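Local coordinates for 3-oxoacyl-(acyl-carrier protein) synthase II (Thermus thermophilus, PDB 1J3N), which catalyses, as its condensing-enzyme family does, the condensation of an acyl chain with malonyl-ACP to give 3-oxoacyl-ACP, probably for fatty acid elongation, at residues Pro95-Leu101 / Gly149-Ser155; Ala167-Ala171 / Val183-Gly187; Ala75-Gln80 / His143-Tyr148; Arg66-Val72 / Met134-Ala140; Leu101-Gly105 / Ser155-Thr159. All blocks are in the same frame, centred on the assembly; numbering follows the deposited sequence.

Interaction 1 (Pro95-Leu101 / Gly149-Ser155); sequences PERVGTL and GFTGPSS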
# COMPACT_ATOMS: atom_id res chain seq x y z
N PRO A 95 -21.97 8.46 -4.29
CA PRO A 95 -20.54 8.47 -4.60
C PRO A 95 -19.59 8.79 -3.45
O PRO A 95 -18.46 8.31 -3.43
CB PRO A 95 -20.44 9.47 -5.75
CG PRO A 95 -21.58 10.41 -5.48
CD PRO A 95 -22.68 9.46 -5.11
N GLU A 96 -20.05 9.60 -2.50
CA GLU A 96 -19.22 9.97 -1.36
C GLU A 96 -19.09 8.84 -0.36
O GLU A 96 -18.20 8.87 0.49
CB GLU A 96 -19.80 11.19 -0.63
CG GLU A 96 -19.94 12.43 -1.47
CD GLU A 96 -20.17 13.67 -0.63
OE1 GLU A 96 -20.96 13.60 0.34
OE2 GLU A 96 -19.56 14.72 -0.93
N ARG A 97 -19.97 7.86 -0.46
CA ARG A 97 -19.96 6.74 0.47
C ARG A 97 -19.37 5.47 -0.11
O ARG A 97 -19.42 4.40 0.51
CB ARG A 97 -21.39 6.49 0.96
CG ARG A 97 -22.02 7.72 1.63
CD ARG A 97 -21.20 8.17 2.82
NE ARG A 97 -21.05 7.07 3.78
CZ ARG A 97 -20.18 7.07 4.78
NH1 ARG A 97 -19.36 8.10 4.97
NH2 ARG A 97 -20.13 6.03 5.61
N VAL A 98 -18.81 5.58 -1.31
CA VAL A 98 -18.19 4.44 -1.97
C VAL A 98 -16.68 4.62 -2.01
O VAL A 98 -16.18 5.61 -2.53
CB VAL A 98 -18.69 4.27 -3.41
CG1 VAL A 98 -17.98 3.08 -4.05
CG2 VAL A 98 -20.19 4.03 -3.41
N GLY A 99 -15.98 3.65 -1.44
CA GLY A 99 -14.53 3.70 -1.41
C GLY A 99 -13.93 2.72 -2.39
O GLY A 99 -14.63 1.84 -2.93
N THR A 100 -12.63 2.86 -2.62
CA THR A 100 -11.90 1.99 -3.53
C THR A 100 -10.58 1.58 -2.87
O THR A 100 -9.91 2.41 -2.25
CB THR A 100 -11.61 2.72 -4.87
OG1 THR A 100 -10.98 3.97 -4.61
CG2 THR A 100 -12.90 2.99 -5.63
N LEU A 101 -10.23 0.31 -2.99
CA LEU A 101 -9.01 -0.20 -2.39
C LEU A 101 -8.54 -1.46 -3.11
O LEU A 101 -8.75 -2.58 -2.63
CB LEU A 101 -9.22 -0.50 -0.90
CG LEU A 101 -8.09 -0.08 0.05
CD1 LEU A 101 -8.42 -0.51 1.48
CD2 LEU A 101 -6.77 -0.70 -0.38
N GLY A 149 -16.71 7.95 -10.34
CA GLY A 149 -16.97 9.12 -9.52
C GLY A 149 -17.10 8.83 -8.03
O GLY A 149 -17.75 9.60 -7.31
N PHE A 150 -16.51 7.73 -7.58
CA PHE A 150 -16.57 7.35 -6.17
C PHE A 150 -15.61 8.25 -5.41
O PHE A 150 -14.39 8.18 -5.62
CB PHE A 150 -16.17 5.88 -5.98
CG PHE A 150 -17.06 4.90 -6.71
CD1 PHE A 150 -18.42 5.14 -6.86
CD2 PHE A 150 -16.54 3.69 -7.17
CE1 PHE A 150 -19.26 4.20 -7.45
CE2 PHE A 150 -17.36 2.74 -7.77
CZ PHE A 150 -18.73 2.98 -7.91
N THR A 151 -16.13 9.09 -4.52
CA THR A 151 -15.27 10.01 -3.78
C THR A 151 -14.99 9.62 -2.33
O THR A 151 -14.51 10.45 -1.53
CB THR A 151 -15.85 11.44 -3.81
OG1 THR A 151 -17.14 11.44 -3.20
CG2 THR A 151 -15.96 11.95 -5.25
N GLY A 152 -15.31 8.38 -1.98
CA GLY A 152 -15.02 7.89 -0.64
C GLY A 152 -13.53 7.60 -0.60
O GLY A 152 -12.85 7.69 -1.64
N PRO A 153 -12.96 7.25 0.57
CA PRO A 153 -11.53 6.96 0.67
C PRO A 153 -11.00 6.07 -0.47
O PRO A 153 -11.63 5.07 -0.83
CB PRO A 153 -11.42 6.28 2.03
CG PRO A 153 -12.44 7.02 2.83
CD PRO A 153 -13.62 7.10 1.88
N SER A 154 -9.86 6.44 -1.03
CA SER A 154 -9.24 5.71 -2.13
C SER A 154 -7.80 5.37 -1.73
O SER A 154 -6.90 6.20 -1.85
CB SER A 154 -9.24 6.57 -3.41
OG SER A 154 -8.85 5.82 -4.55
N SER A 155 -7.59 4.14 -1.26
CA SER A 155 -6.25 3.74 -0.83
C SER A 155 -5.69 2.53 -1.56
O SER A 155 -6.39 1.86 -2.33
CB SER A 155 -6.23 3.49 0.68
OG SER A 155 -4.90 3.52 1.17
O HOH W 1 -12.72 6.04 -4.07
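This is a parallel, strand-like backbone contact in which strand 98-103, in the central sheet of the N-terminal half, meets the loop leaving helix 139-148. Thr100 is bridged to Ser154 (CA to CA 4.8 Å). Thr100 N donates to Pro153 O at 3.0 Å, and Ser155 N donates to Thr100 O at 3.1 Å. Before the strand, Thr151 N reaches Pro95 O at 2.7 Å. Gly152 N gives a weak bond to Val98 O at 3.0 Å. A CB on Gly152 would clash with that carbonyl, so the close approach depends on glycine. Strand 98-103 also pairs with strand 182-189, in the layered thiolase-like fold of condensing enzymes, so the loop adds a short bridged edge at Thr100 and Ser154. Val98 CG1 sits over the Phe150 ring face, 3.4 Å from the centroid, as a CH-pi contact, and Thr100 CG2 lies at the ring edge. Thr100 OG1 and Ser154 OG are 2.8 Å apart. A water accepts a hydrogen bond from Thr100 OG1 (2.8 Å) and donates to Phe150 O (3.1 Å) and Gly152 O (2.9 Å). The second subunit also meets the loop: its His399 hydrogen-bonds Ser154 O and its Arg283 hydrogen-bonds Thr151 O.

Interaction 2 (Ala167-Ala171 / Val183-Gly187); sequences ALGSA and VLAGG
Helix 167-171 lies on strand 183-187 and runs nearly antiparallel to it. The short axes approach to 7.0 Å and their directions differ by 159°. The closest CA pairs are Leu168 with Ala185 (5.5 Å) and Ala171 with Val183 (6.4 Å). The helix has phi from -64 to -76° and psi from -29 to -45°. The strand is extended, except that Gly186 takes phi/psi 161/-147, where a CB would jam against the carbonyl of Ala185. Small residues let the helix sit close. Ala167 and Ala171, one turn apart, both point their CB atoms at the strand. Ala171 CB drops between Val183 CG1 (3.7 Å) and Ala185 CB (3.6 Å). Val183 is in the t rotamer. Ala167 CB settles over the bare backbone of Gly186, 3.4 Å from Gly186 O. Leu168, with chi1 m and chi2 t, leaves the helix sideways and curls in, so that Leu168 CD2 lies 3.6 Å from both Ala185 CB and Ala185 O. Leu184 points away from the helix, toward helix 70-86. Leu236 and Leu238 of strand 232-240 continue the apolar floor under Leu168 and Ala171. Such close packing of a helix and the next strand belongs to the buried helix-on-sheet layering of the thiolase fold.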
# COMPACT_ATOMS: atom_id res chain seq x y z
N ALA A 167 -5.84 -5.83 1.54
CA ALA A 167 -6.72 -4.82 0.95
C ALA A 167 -8.18 -5.05 1.34
O ALA A 167 -8.90 -4.12 1.68
CB ALA A 167 -6.57 -4.82 -0.58
N LEU A 168 -8.62 -6.31 1.28
CA LEU A 168 -9.99 -6.66 1.63
C LEU A 168 -10.25 -6.42 3.12
O LEU A 168 -11.28 -5.86 3.50
CB LEU A 168 -10.28 -8.12 1.27
CG LEU A 168 -10.57 -8.34 -0.23
CD1 LEU A 168 -10.66 -9.83 -0.56
CD2 LEU A 168 -11.87 -7.63 -0.57
N GLY A 169 -9.31 -6.85 3.96
CA GLY A 169 -9.46 -6.65 5.39
C GLY A 169 -9.43 -5.17 5.74
O GLY A 169 -10.11 -4.73 6.67
N SER A 170 -8.65 -4.40 4.99
CA SER A 170 -8.57 -2.96 5.24
C SER A 170 -9.87 -2.26 4.82
O SER A 170 -10.23 -1.22 5.38
CB SER A 170 -7.38 -2.35 4.49
OG SER A 170 -6.15 -2.87 4.99
N ALA A 171 -10.56 -2.82 3.83
CA ALA A 171 -11.83 -2.26 3.36
C ALA A 171 -12.86 -2.64 4.41
O ALA A 171 -13.78 -1.89 4.69
CB ALA A 171 -12.22 -2.85 2.00
N VAL A 183 -17.48 -0.64 -0.64
CA VAL A 183 -16.11 -0.51 -1.13
C VAL A 183 -15.75 -1.58 -2.16
O VAL A 183 -16.06 -2.75 -1.99
CB VAL A 183 -15.08 -0.60 0.04
CG1 VAL A 183 -13.65 -0.59 -0.53
CG2 VAL A 183 -15.27 0.57 1.01
N LEU A 184 -15.10 -1.16 -3.25
CA LEU A 184 -14.65 -2.12 -4.25
C LEU A 184 -13.21 -2.39 -3.82
O LEU A 184 -12.37 -1.50 -3.86
CB LEU A 184 -14.69 -1.52 -5.66
CG LEU A 184 -16.03 -1.10 -6.29
CD1 LEU A 184 -15.77 -0.63 -7.72
CD2 LEU A 184 -17.02 -2.25 -6.30
N ALA A 185 -12.94 -3.62 -3.38
CA ALA A 185 -11.61 -3.98 -2.89
C ALA A 185 -11.09 -5.28 -3.47
O ALA A 185 -11.86 -6.17 -3.84
CB ALA A 185 -11.64 -4.08 -1.36
N GLY A 186 -9.77 -5.40 -3.53
CA GLY A 186 -9.18 -6.61 -4.05
C GLY A 186 -7.75 -6.41 -4.47
O GLY A 186 -7.03 -5.61 -3.87
N GLY A 187 -7.33 -7.13 -5.51
CA GLY A 187 -5.97 -6.99 -5.98
C GLY A 187 -5.82 -7.28 -7.45
O GLY A 187 -6.63 -7.98 -8.06

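Interaction 3 (Ala75-Gln80 / His143-Tyr148); sequences ALIAAQ and HIAMRY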
# COMPACT_ATOMS: atom_id res chain seq x y z
N ALA A 75 -7.69 -4.43 -13.24
CA ALA A 75 -8.47 -3.92 -12.11
C ALA A 75 -9.80 -3.29 -12.55
O ALA A 75 -10.83 -3.49 -11.91
CB ALA A 75 -7.66 -2.92 -11.33
N LEU A 76 -9.76 -2.51 -13.63
CA LEU A 76 -10.98 -1.86 -14.13
C LEU A 76 -11.97 -2.90 -14.63
O LEU A 76 -13.18 -2.78 -14.42
CB LEU A 76 -10.62 -0.86 -15.25
CG LEU A 76 -9.91 0.41 -14.76
CD1 LEU A 76 -9.40 1.24 -15.92
CD2 LEU A 76 -10.89 1.22 -13.92
N ILE A 77 -11.46 -3.94 -15.28
CA ILE A 77 -12.31 -5.00 -15.80
C ILE A 77 -12.96 -5.77 -14.64
O ILE A 77 -14.16 -6.05 -14.67
CB ILE A 77 -11.51 -5.98 -16.69
CG1 ILE A 77 -11.06 -5.26 -17.96
CG2 ILE A 77 -12.35 -7.22 -17.01
CD1 ILE A 77 -10.08 -6.08 -18.81
N ALA A 78 -12.17 -6.10 -13.63
CA ALA A 78 -12.69 -6.84 -12.47
C ALA A 78 -13.71 -6.00 -11.71
O ALA A 78 -14.72 -6.51 -11.25
CB ALA A 78 -11.56 -7.26 -11.55
N ALA A 79 -13.43 -4.70 -11.58
CA ALA A 79 -14.35 -3.81 -10.88
C ALA A 79 -15.68 -3.73 -11.62
O ALA A 79 -16.74 -3.72 -10.99
CB ALA A 79 -13.72 -2.41 -10.74
N GLN A 80 -15.64 -3.65 -12.95
CA GLN A 80 -16.87 -3.60 -13.74
C GLN A 80 -17.65 -4.90 -13.53
O GLN A 80 -18.85 -4.88 -13.25
CB GLN A 80 -16.57 -3.41 -15.23
CG GLN A 80 -17.82 -3.16 -16.08
CD GLN A 80 -17.51 -2.83 -17.53
OE1 GLN A 80 -16.51 -2.18 -17.84
NE2 GLN A 80 -18.39 -3.26 -18.44
N HIS A 143 -7.97 4.93 -10.78
CA HIS A 143 -8.72 4.82 -12.02
C HIS A 143 -10.14 4.33 -11.81
O HIS A 143 -11.04 4.74 -12.53
CB HIS A 143 -7.98 3.92 -13.02
CG HIS A 143 -7.03 4.67 -13.88
ND1 HIS A 143 -7.45 5.58 -14.83
CD2 HIS A 143 -5.68 4.70 -13.91
CE1 HIS A 143 -6.40 6.15 -15.39
NE2 HIS A 143 -5.31 5.63 -14.85
N ILE A 144 -10.34 3.47 -10.82
CA ILE A 144 -11.68 2.97 -10.54
C ILE A 144 -12.52 4.11 -9.96
O ILE A 144 -13.69 4.28 -10.33
CB ILE A 144 -11.64 1.78 -9.56
CG1 ILE A 144 -11.07 0.54 -10.29
CG2 ILE A 144 -13.03 1.49 -9.04
CD1 ILE A 144 -10.56 -0.57 -9.35
N ALA A 145 -11.93 4.87 -9.04
CA ALA A 145 -12.62 6.00 -8.42
C ALA A 145 -12.99 7.05 -9.47
O ALA A 145 -14.08 7.63 -9.42
CB ALA A 145 -11.74 6.63 -7.35
N MET A 146 -12.08 7.29 -10.40
CA MET A 146 -12.30 8.28 -11.45
C MET A 146 -13.38 7.86 -12.44
O MET A 146 -14.23 8.66 -12.84
CB MET A 146 -11.00 8.56 -12.20
CG MET A 146 -9.95 9.25 -11.35
SD MET A 146 -8.49 9.73 -12.28
CE MET A 146 -7.57 8.21 -12.32
N ARG A 147 -13.35 6.59 -12.83
CA ARG A 147 -14.31 6.07 -13.79
C ARG A 147 -15.76 6.16 -13.32
O ARG A 147 -16.65 6.47 -14.10
CB ARG A 147 -13.99 4.61 -14.14
CG ARG A 147 -14.79 4.09 -15.32
CD ARG A 147 -14.53 2.62 -15.63
NE ARG A 147 -15.13 2.26 -16.91
CZ ARG A 147 -15.28 1.02 -17.36
NH1 ARG A 147 -14.86 -0.01 -16.64
NH2 ARG A 147 -15.83 0.82 -18.55
N TYR A 148 -15.98 5.87 -12.03
CA TYR A 148 -17.33 5.88 -11.47
C TYR A 148 -17.68 7.08 -10.59
O TYR A 148 -18.82 7.21 -10.15
CB TYR A 148 -17.55 4.59 -10.67
CG TYR A 148 -17.38 3.33 -11.49
CD1 TYR A 148 -18.21 3.05 -12.57
CD2 TYR A 148 -16.37 2.41 -11.18
CE1 TYR A 148 -18.04 1.89 -13.33
CE2 TYR A 148 -16.20 1.26 -11.92
CZ TYR A 148 -17.04 0.99 -12.99
OH TYR A 148 -16.86 -0.16 -13.73
O HOH W 2 -14.25 -0.30 -14.22
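Arg147 and Gln80 make the direct polar link between these helices. Arg147 NH1 donates to Gln80 OE1 at 3.0 Å, and Arg147 NH2 adds a weak bond to the same oxygen at 3.2 Å. The all-t side chain of Arg147 spans the gap between the helices. Gln80 NE2 is held by Glu84, one turn further along its own helix. A water beside this pair accepts from Arg147 NH1 (2.5 Å) and donates to Leu76 O (2.7 Å). It also lies 2.7 Å from Tyr148 OH. Tyr148, the last residue of helix 139-148, brings its OH to 3.4 Å from Gln80 CA. The two helices, 70-86 and 139-148, cross at -53° with their short axes 10.2 Å apart. They form part of the helical layer on one face of the sheet in this thiolase-like fold. Strands 98-103 and 182-189 lie beneath them. The apolar contact centres on Leu76 and Ile144, whose CA atoms are 6.1 Å apart. Leu76 CD2 packs on Ile144 CG1 at 3.7 Å. The same methyl lies 3.8 Å from the carbonyl His143 O. Ile144 CD1 reaches across to Ala79 CB (3.9 Å) and Ala75 CB (4.2 Å), a smooth alanine surface. Below, Ile144 and Ala79 both meet Leu184. Further out, His143 packs against Ile267 of the second subunit.

Interaction 4 (Arg66-Val72 / Met134-Ala140); sequences RRLDRFV and MMIANMA
Phe71 pushes its ring edge into a curl of backbone carbonyls in segment 134-140. Phe71 CE1 is 3.3 Å from Met134 O, Phe71 CZ is 3.4 Å from Ile136 O, and Phe71 CE2 is 3.9 Å from Ala137 O. The contact joins the starts of helices 70-86 and 139-148 in the thiolase-like fold. The curl is the short link between helices 131-135 and 139-148. Ile136 leaves helical angles at -66/141, and a type I turn runs from Ile136 to Met139, closed by Met139 N to Ile136 O at 3.2 Å. In the other segment, residues 66-69 are loop and Asp69 is the N-cap of helix 70-86. Asp69 OD1 accepts from Phe71 N at 2.9 Å, while Asp69 OD2 is hydrogen-bonded to Thr111 OG1. The CA register is Asp69 with Met134 (5.6 Å) and Val72 with Ala140 (4.8 Å). Phe71 takes chi1 p (86°), with Phe71 CE2 4.2 Å from Ala140 CB. Val72, chi1 t, sets Val72 CG2 4.0 Å from Met139 CB. Met134, rotamers m, t, p, lies along the loop: Met134 CG is 3.1 Å from Arg67 O, and Met134 CE is 3.8 Å from Leu68 N. Within the turn, Ala137 and Asn138 pack on Val158 of the second subunit. One water accepts from Asp69 N at 2.8 Å and donates to Met134 O at 3.1 Å.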
# COMPACT_ATOMS: atom_id res chain seq x y z
N ARG A 66 -4.40 2.62 -24.35
CA ARG A 66 -2.99 2.91 -24.59
C ARG A 66 -2.28 3.67 -23.47
O ARG A 66 -1.06 3.74 -23.45
CB ARG A 66 -2.80 3.63 -25.93
CG ARG A 66 -2.70 2.67 -27.12
CD ARG A 66 -4.04 2.44 -27.82
NE ARG A 66 -4.17 3.30 -28.99
CZ ARG A 66 -5.23 3.33 -29.80
NH1 ARG A 66 -6.27 2.54 -29.56
NH2 ARG A 66 -5.23 4.13 -30.86
N ARG A 67 -3.05 4.24 -22.55
CA ARG A 67 -2.45 4.97 -21.44
C ARG A 67 -2.70 4.25 -20.12
O ARG A 67 -2.52 4.81 -19.04
CB ARG A 67 -2.99 6.40 -21.40
CG ARG A 67 -2.51 7.20 -22.60
CD ARG A 67 -3.09 8.59 -22.67
NE ARG A 67 -2.63 9.28 -23.88
CZ ARG A 67 -3.02 10.49 -24.25
NH1 ARG A 67 -3.89 11.17 -23.51
NH2 ARG A 67 -2.55 11.02 -25.38
N LEU A 68 -3.11 2.99 -20.23
CA LEU A 68 -3.40 2.15 -19.07
C LEU A 68 -2.53 0.92 -19.08
O LEU A 68 -2.52 0.16 -20.05
CB LEU A 68 -4.86 1.70 -19.07
CG LEU A 68 -5.95 2.73 -18.80
CD1 LEU A 68 -7.30 2.04 -18.75
CD2 LEU A 68 -5.67 3.42 -17.49
N ASP A 69 -1.78 0.71 -18.00
CA ASP A 69 -0.92 -0.45 -17.90
C ASP A 69 -1.83 -1.66 -17.70
O ASP A 69 -2.94 -1.53 -17.20
CB ASP A 69 0.03 -0.31 -16.71
CG ASP A 69 1.00 -1.47 -16.59
OD1 ASP A 69 0.57 -2.56 -16.13
OD2 ASP A 69 2.18 -1.30 -16.96
N ARG A 70 -1.35 -2.83 -18.11
CA ARG A 70 -2.13 -4.05 -17.97
C ARG A 70 -2.68 -4.26 -16.55
O ARG A 70 -3.80 -4.74 -16.39
CB ARG A 70 -1.27 -5.26 -18.39
CG ARG A 70 -2.05 -6.54 -18.59
CD ARG A 70 -1.12 -7.69 -19.00
NE ARG A 70 -0.69 -7.61 -20.40
CZ ARG A 70 -1.40 -8.04 -21.44
NH1 ARG A 70 -2.59 -8.59 -21.25
NH2 ARG A 70 -0.91 -7.94 -22.66
N PHE A 71 -1.93 -3.90 -15.50
CA PHE A 71 -2.46 -4.15 -14.16
C PHE A 71 -3.67 -3.27 -13.84
O PHE A 71 -4.56 -3.68 -13.10
CB PHE A 71 -1.38 -4.01 -13.07
CG PHE A 71 -1.15 -2.60 -12.57
CD1 PHE A 71 -0.40 -1.69 -13.30
CD2 PHE A 71 -1.65 -2.21 -11.33
CE1 PHE A 71 -0.15 -0.41 -12.80
CE2 PHE A 71 -1.40 -0.94 -10.82
CZ PHE A 71 -0.65 -0.03 -11.56
N VAL A 72 -3.69 -2.08 -14.41
CA VAL A 72 -4.82 -1.18 -14.20
C VAL A 72 -5.96 -1.67 -15.11
O VAL A 72 -7.13 -1.59 -14.74
CB VAL A 72 -4.44 0.29 -14.53
CG1 VAL A 72 -5.70 1.14 -14.64
CG2 VAL A 72 -3.53 0.85 -13.42
N MET A 134 1.12 5.68 -15.18
CA MET A 134 0.82 4.33 -15.64
C MET A 134 1.45 3.24 -14.78
O MET A 134 0.90 2.14 -14.66
CB MET A 134 1.28 4.14 -17.09
CG MET A 134 0.47 4.91 -18.14
SD MET A 134 1.11 4.59 -19.82
CE MET A 134 0.73 2.84 -20.02
N MET A 135 2.59 3.53 -14.16
CA MET A 135 3.27 2.51 -13.37
C MET A 135 3.02 2.42 -11.85
O MET A 135 3.09 1.33 -11.29
CB MET A 135 4.78 2.57 -13.64
CG MET A 135 5.53 3.65 -12.88
SD MET A 135 6.00 3.12 -11.21
CE MET A 135 6.93 4.60 -10.66
N ILE A 136 2.74 3.54 -11.19
CA ILE A 136 2.55 3.50 -9.74
C ILE A 136 1.33 2.71 -9.25
O ILE A 136 0.26 2.75 -9.84
CB ILE A 136 2.57 4.93 -9.12
CG1 ILE A 136 1.46 5.80 -9.71
CG2 ILE A 136 3.92 5.58 -9.40
CD1 ILE A 136 1.42 7.19 -9.09
N ALA A 137 1.53 2.00 -8.14
CA ALA A 137 0.52 1.12 -7.54
C ALA A 137 -0.86 1.68 -7.26
O ALA A 137 -1.85 0.97 -7.43
CB ALA A 137 1.08 0.50 -6.25
N ASN A 138 -0.94 2.93 -6.83
CA ASN A 138 -2.22 3.54 -6.49
C ASN A 138 -3.10 3.88 -7.68
O ASN A 138 -4.21 4.39 -7.50
CB ASN A 138 -1.97 4.81 -5.68
CG ASN A 138 -1.15 5.84 -6.45
OD1 ASN A 138 -1.68 6.87 -6.90
ND2 ASN A 138 0.14 5.57 -6.62
N MET A 139 -2.64 3.60 -8.90
CA MET A 139 -3.45 3.93 -10.07
C MET A 139 -4.61 2.99 -10.37
O MET A 139 -5.48 3.32 -11.17
CB MET A 139 -2.56 4.10 -11.30
CG MET A 139 -1.63 5.29 -11.21
SD MET A 139 -2.46 6.79 -10.69
CE MET A 139 -3.31 7.25 -12.17
N ALA A 140 -4.63 1.81 -9.75
CA ALA A 140 -5.74 0.89 -9.95
C ALA A 140 -6.92 1.47 -9.17
O ALA A 140 -8.03 1.60 -9.69
CB ALA A 140 -5.38 -0.49 -9.44
O HOH W 3 -1.96 2.36 -15.75

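Interaction 5 (Leu101-Gly105 / Ser155-Thr159); sequences LVGTG and STVVT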
# COMPACT_ATOMS: atom_id res chain seq x y z
N LEU A 101 -10.23 0.31 -2.99
CA LEU A 101 -9.01 -0.20 -2.39
C LEU A 101 -8.54 -1.46 -3.11
O LEU A 101 -8.75 -2.58 -2.63
CB LEU A 101 -9.22 -0.50 -0.90
CG LEU A 101 -8.09 -0.08 0.05
CD1 LEU A 101 -8.42 -0.51 1.48
CD2 LEU A 101 -6.77 -0.70 -0.38
N VAL A 102 -7.92 -1.27 -4.26
CA VAL A 102 -7.41 -2.40 -5.04
C VAL A 102 -5.90 -2.31 -4.99
O VAL A 102 -5.30 -1.34 -5.47
CB VAL A 102 -7.90 -2.32 -6.49
CG1 VAL A 102 -7.39 -3.53 -7.28
CG2 VAL A 102 -9.42 -2.29 -6.52
N GLY A 103 -5.28 -3.31 -4.37
CA GLY A 103 -3.83 -3.30 -4.26
C GLY A 103 -3.16 -4.06 -5.38
O GLY A 103 -3.82 -4.66 -6.23
N THR A 104 -1.83 -4.03 -5.38
CA THR A 104 -1.03 -4.73 -6.37
C THR A 104 0.32 -4.98 -5.71
O THR A 104 0.68 -4.30 -4.77
CB THR A 104 -0.85 -3.87 -7.65
OG1 THR A 104 -0.09 -4.60 -8.61
CG2 THR A 104 -0.12 -2.57 -7.31
N GLY A 105 1.07 -5.97 -6.19
CA GLY A 105 2.36 -6.23 -5.60
C GLY A 105 3.51 -5.52 -6.29
O GLY A 105 4.44 -5.04 -5.64
N SER A 155 -7.59 4.14 -1.26
CA SER A 155 -6.25 3.74 -0.83
C SER A 155 -5.69 2.53 -1.56
O SER A 155 -6.39 1.86 -2.33
CB SER A 155 -6.23 3.49 0.68
OG SER A 155 -4.90 3.52 1.17
N THR A 156 -4.42 2.25 -1.31
CA THR A 156 -3.71 1.15 -1.94
C THR A 156 -2.69 0.51 -1.02
O THR A 156 -1.85 1.19 -0.44
CB THR A 156 -2.96 1.65 -3.20
OG1 THR A 156 -3.89 2.18 -4.16
CG2 THR A 156 -2.17 0.51 -3.83
N VAL A 157 -2.75 -0.81 -0.89
CA VAL A 157 -1.79 -1.54 -0.07
C VAL A 157 -0.94 -2.41 -1.01
O VAL A 157 -1.43 -2.93 -2.02
CB VAL A 157 -2.49 -2.45 0.97
CG1 VAL A 157 -3.27 -1.61 1.97
CG2 VAL A 157 -3.41 -3.44 0.27
N VAL A 158 0.34 -2.53 -0.67
CA VAL A 158 1.29 -3.32 -1.44
C VAL A 158 2.04 -4.18 -0.43
O VAL A 158 2.96 -3.70 0.24
CB VAL A 158 2.29 -2.41 -2.20
CG1 VAL A 158 3.32 -3.27 -2.94
CG2 VAL A 158 1.53 -1.52 -3.19
N THR A 159 1.64 -5.44 -0.31
CA THR A 159 2.28 -6.37 0.60
C THR A 159 2.51 -7.71 -0.08
O THR A 159 2.23 -8.78 0.47
CB THR A 159 1.44 -6.54 1.89
OG1 THR A 159 0.07 -6.79 1.56
CG2 THR A 159 1.53 -5.28 2.75
O HOH W 4 -4.23 0.81 -6.49
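The end of strand 98-103 and segment 155-159 run side by side, their directions 18° apart, in the thiolase-like fold of the condensing enzymes. The CA pairs are Leu101 with Ser155 (5.1 Å), Gly103 with Val157 (5.0 Å) and Gly105 with Val158 (5.2 Å). Three CA-H...O contacts join the backbones: Leu101 CA to Ser155 O at 3.3 Å, Gly103 CA to Val157 O at 3.3 Å, and Val158 CA to Thr104 O at 3.5 Å. A CB on Gly103 would clash with Val157 O, so glycine permits this closeness. Thr104 O and Val157 N are buried without a polar partner.

The polar link is a water. It donates to Val102 O (2.6 Å) and accepts from Thr156 OG1 (2.7 Å). The side chain of Thr104 is held elsewhere, by Thr188 O.

One apolar pair spans the segments, Leu101 CD2 with Val157 CG1 at 4.3 Å. Other methyl groups pack against backbone carbonyls: Leu101 CD2 on Ser155 O (3.2 Å), Val158 CG2 on Thr104 O (3.3 Å) and Val158 CG1 on Gly105 O (3.4 Å).

Thr156 and Val158 make backbone hydrogen bonds to the second subunit. Val158 also meets its own copy there, which places the segment beside the twofold axis of the homodimer. Strand 182-189 pairs with strand 98-103, and helix 163-176 covers Leu101 and Val157.

All five contacts lie in the N-terminal half of the chain. Interactions 1, 2, 3 and 5 gather round strand 98-103 and its neighbour 182-189, and interaction 4 lies at the end of the group. Interactions 1 and 5 follow each other along strand 98-103, sharing Leu101 and Ser155, about 15 Å between centres. Interaction 2, centred about 8 Å from the centre of interaction 5, brings helix 163-176 onto the same sheet. Interactions 3 and 4, about 11 Å between centres, both use helices 70-86 and 139-148. Along the chain interactions 1, 3, 4 and 5 interlock, their segments alternating, and interaction 2 follows. Interactions 1, 3, 4 and 5 also touch the second subunit, tying this core to the dimer interface.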